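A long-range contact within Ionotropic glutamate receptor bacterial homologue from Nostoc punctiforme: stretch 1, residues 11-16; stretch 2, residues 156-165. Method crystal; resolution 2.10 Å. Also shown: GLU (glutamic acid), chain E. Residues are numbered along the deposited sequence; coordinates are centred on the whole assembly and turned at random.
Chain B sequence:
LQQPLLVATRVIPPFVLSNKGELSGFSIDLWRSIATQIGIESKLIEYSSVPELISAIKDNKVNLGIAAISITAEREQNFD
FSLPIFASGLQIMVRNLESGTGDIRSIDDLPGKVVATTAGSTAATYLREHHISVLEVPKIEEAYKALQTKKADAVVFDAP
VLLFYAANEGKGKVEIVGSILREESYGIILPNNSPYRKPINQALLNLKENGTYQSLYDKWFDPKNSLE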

# COMPACT_ATOMS: atom_id res chain seq x y z
N VAL B 11 9.96 12.09 -10.87
CA VAL B 11 10.09 11.67 -12.26
C VAL B 11 9.85 10.17 -12.41
O VAL B 11 10.56 9.36 -11.82
N ILE B 12 8.84 9.82 -13.20
CA ILE B 12 8.48 8.43 -13.44
C ILE B 12 7.55 8.38 -14.66
O ILE B 12 6.34 8.48 -14.54
N PRO B 13 8.13 8.24 -15.87
CA PRO B 13 7.34 8.18 -17.10
C PRO B 13 6.44 6.97 -17.18
O PRO B 13 6.76 5.91 -16.64
N PRO B 14 5.29 7.10 -17.86
CA PRO B 14 4.82 8.31 -18.55
C PRO B 14 3.99 9.27 -17.69
O PRO B 14 3.29 10.13 -18.23
N PHE B 15 4.04 9.11 -16.37
CA PHE B 15 3.28 10.01 -15.49
C PHE B 15 3.99 11.36 -15.35
O PHE B 15 3.36 12.41 -15.46
N VAL B 16 5.30 11.32 -15.14
CA VAL B 16 6.11 12.53 -15.02
C VAL B 16 7.42 12.35 -15.78
O VAL B 16 8.19 11.42 -15.51
N VAL B 156 10.05 -6.09 -10.39
CA VAL B 156 8.65 -5.95 -10.03
C VAL B 156 8.43 -4.45 -9.79
O VAL B 156 9.09 -3.85 -8.94
N PHE B 157 7.51 -3.87 -10.54
CA PHE B 157 7.25 -2.45 -10.41
C PHE B 157 5.86 -2.14 -10.96
O PHE B 157 5.12 -3.04 -11.37
N ASP B 158 5.50 -0.86 -10.95
CA ASP B 158 4.18 -0.44 -11.43
C ASP B 158 3.98 -0.81 -12.91
O ASP B 158 4.78 -0.44 -13.78
N ALA B 159 2.92 -1.56 -13.19
CA ALA B 159 2.62 -2.03 -14.55
C ALA B 159 2.70 -0.96 -15.65
O ALA B 159 3.33 -1.17 -16.68
N PRO B 160 2.04 0.19 -15.43
CA PRO B 160 2.03 1.30 -16.40
C PRO B 160 3.45 1.77 -16.73
O PRO B 160 3.77 2.06 -17.87
N VAL B 161 4.30 1.84 -15.71
CA VAL B 161 5.66 2.28 -15.92
C VAL B 161 6.47 1.24 -16.69
O VAL B 161 7.25 1.60 -17.58
N LEU B 162 6.30 -0.03 -16.35
CA LEU B 162 7.03 -1.10 -17.04
C LEU B 162 6.61 -1.15 -18.52
O LEU B 162 7.46 -1.23 -19.41
N LEU B 163 5.31 -1.08 -18.79
CA LEU B 163 4.84 -1.11 -20.18
C LEU B 163 5.52 -0.04 -21.02
O LEU B 163 6.02 -0.33 -22.10
N PHE B 164 5.53 1.19 -20.52
CA PHE B 164 6.14 2.30 -21.23
C PHE B 164 7.62 2.04 -21.51
O PHE B 164 8.11 2.32 -22.61
N TYR B 165 8.33 1.55 -20.51
CA TYR B 165 9.75 1.23 -20.64
C TYR B 165 9.92 0.12 -21.67
O TYR B 165 10.83 0.15 -22.49

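No hydrogen bond runs directly between the two stretches; the 358 Å² buried between them comes largely from apolar packing, and one water bridges the backbones. Stretch 1 is a loop folded back on itself, with Ile12 N donating to Val16 O at 2.9 Å and Val16 N to Ile12 O at 3.1 Å. The peptide bond before Pro14 is cis. Residues 12 to 15 face the strand end and the first helical turns of stretch 2. The CA atoms of Pro13 and Val161, 6.2 Å apart, mark the closest register.

All four of these side chains leave the backbone sideways, but the ends of Ile12 and Phe15 come nearer to stretch 2. Ile12 has chi1 t (175°), while its chi2 of 136° lies between wells. Ile12 CG1 lies 3.5 Å from Val161 CG2, and its terminal CD1 lies 3.6 Å from Phe157 CE2, at an oblique angle to that ring. Phe15 has chi1 m (-61°) and chi2 86°. Its ring edge meets the helix: Phe15 CZ is 3.5 Å from Pro160 CB, and Phe15 CE1 is 4.0 Å from Val161 CG2. Val161 has chi1 t (179°), and both its methyls lie near Ile12 and Pro13 O, with Val161 CG1 3.5 Å from Pro13 O.

One helical turn beyond Pro160, Phe164 points toward the loop with chi1 t (-168°) and chi2 75°. This orientation offers a ring face to Pro14, whose CB sits 3.9 Å from the centroid of the Phe164 ring and 18° off the ring normal, the geometry of a CH-pi contact. Pro14 CD also packs 3.6 Å from Phe164 CB, and Pro13 CB reaches Phe164 CE2 at 3.8 Å. Both loop prolines have C-gamma endo pucker, whereas Pro160 is C-gamma exo and points toward the loop. Leu162, by contrast, points away and makes no contact.

The polar link is water 1, which donates to Pro13 O at 2.8 Å and to Val161 O at 3.0 Å, joining two backbone carbonyls that cannot donate to each other.

Bound glutamate, the ligand expected from the receptor's name, lies beside the strand end. Asp158, chi1 m (-58°), occupies the N-cap position but makes no capping bond with its side chain; instead its OD2 accepts a 2.6 Å hydrogen bond from GLU N. Phe157, chi1 t (-156°), points toward stretch 1 and also turns its ring edge to the ligand, with Phe157 CZ 3.9 Å from GLU CD. Ile12 CD1, 3.7 Å from GLU OE2, thus touches both the ligand and Phe157.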

# COMPACT_ATOMS: atom_id res chain seq x y z
CB VAL B 11 11.48 12.04 -12.80
CG1 VAL B 11 11.61 11.63 -14.27
CG2 VAL B 11 11.70 13.55 -12.65
CB ILE B 12 7.78 7.80 -12.20
CG1 ILE B 12 7.31 6.38 -12.53
CG2 ILE B 12 6.62 8.69 -11.73
CD1 ILE B 12 7.62 5.39 -11.43
CB PRO B 13 8.41 8.22 -18.20
CG PRO B 13 9.60 7.61 -17.55
CD PRO B 13 9.57 8.22 -16.16
CB PRO B 14 4.00 7.74 -19.69
CG PRO B 14 3.32 6.58 -19.03
CD PRO B 14 4.42 5.95 -18.18
CB PHE B 15 3.06 9.35 -14.11
CG PHE B 15 2.27 8.07 -14.20
CD1 PHE B 15 2.91 6.86 -14.46
CD2 PHE B 15 0.87 8.11 -14.16
CE1 PHE B 15 2.16 5.70 -14.69
CE2 PHE B 15 0.12 6.95 -14.39
CZ PHE B 15 0.76 5.75 -14.65
CB VAL B 16 6.47 12.84 -13.55
CG1 VAL B 16 7.36 14.09 -13.49
CG2 VAL B 16 5.20 13.07 -12.73
CB VAL B 156 8.29 -6.72 -8.74
CG1 VAL B 156 6.88 -6.35 -8.30
CG2 VAL B 156 8.38 -8.22 -8.99
CB PHE B 157 8.35 -1.70 -11.18
CG PHE B 157 8.56 -0.29 -10.72
CD1 PHE B 157 8.62 0.01 -9.37
CD2 PHE B 157 8.75 0.73 -11.65
CE1 PHE B 157 8.85 1.34 -8.94
CE2 PHE B 157 8.99 2.05 -11.24
CZ PHE B 157 9.04 2.35 -9.89
CB ASP B 158 4.05 1.07 -11.20
CG ASP B 158 4.21 1.44 -9.74
OD1 ASP B 158 5.26 1.12 -9.16
OD2 ASP B 158 3.29 2.03 -9.16
CB ALA B 159 1.24 -2.72 -14.58
CB PRO B 160 1.25 2.39 -15.68
CG PRO B 160 0.33 1.61 -14.77
CD PRO B 160 1.19 0.50 -14.26
CB VAL B 161 6.32 2.61 -14.59
CG1 VAL B 161 7.76 3.04 -14.81
CG2 VAL B 161 5.53 3.72 -13.90
CB LEU B 162 6.77 -2.46 -16.36
CG LEU B 162 7.33 -2.63 -14.93
CD1 LEU B 162 6.84 -3.93 -14.32
CD2 LEU B 162 8.85 -2.60 -14.97
CB LEU B 163 3.33 -0.91 -20.25
CG LEU B 163 2.51 -2.16 -19.92
CD1 LEU B 163 1.04 -1.80 -19.88
CD2 LEU B 163 2.76 -3.25 -20.97
CB PHE B 164 6.02 3.58 -20.41
CG PHE B 164 6.37 4.82 -21.17
CD1 PHE B 164 5.50 5.33 -22.12
CD2 PHE B 164 7.57 5.48 -20.95
CE1 PHE B 164 5.81 6.48 -22.83
CE2 PHE B 164 7.90 6.63 -21.66
CZ PHE B 164 7.02 7.13 -22.60
CB TYR B 165 10.32 0.76 -19.30
CG TYR B 165 11.66 0.05 -19.42
CD1 TYR B 165 12.82 0.75 -19.76
CD2 TYR B 165 11.74 -1.34 -19.27
CE1 TYR B 165 14.03 0.09 -19.95
CE2 TYR B 165 12.95 -2.02 -19.46
CZ TYR B 165 14.09 -1.28 -19.80
OH TYR B 165 15.29 -1.91 -20.02
N GLU E . 3.66 3.63 -7.13
CA GLU E . 4.96 3.46 -6.41
C GLU E . 4.80 3.92 -4.96
O GLU E . 3.92 4.77 -4.71
CB GLU E . 6.06 4.28 -7.08
CG GLU E . 7.44 4.07 -6.49
CD GLU E . 8.49 5.01 -7.08
OE1 GLU E . 9.69 4.80 -6.82
OE2 GLU E . 8.10 5.97 -7.78
OXT GLU E . 5.56 3.44 -4.10
O HOH W 1 8.57 4.23 -17.97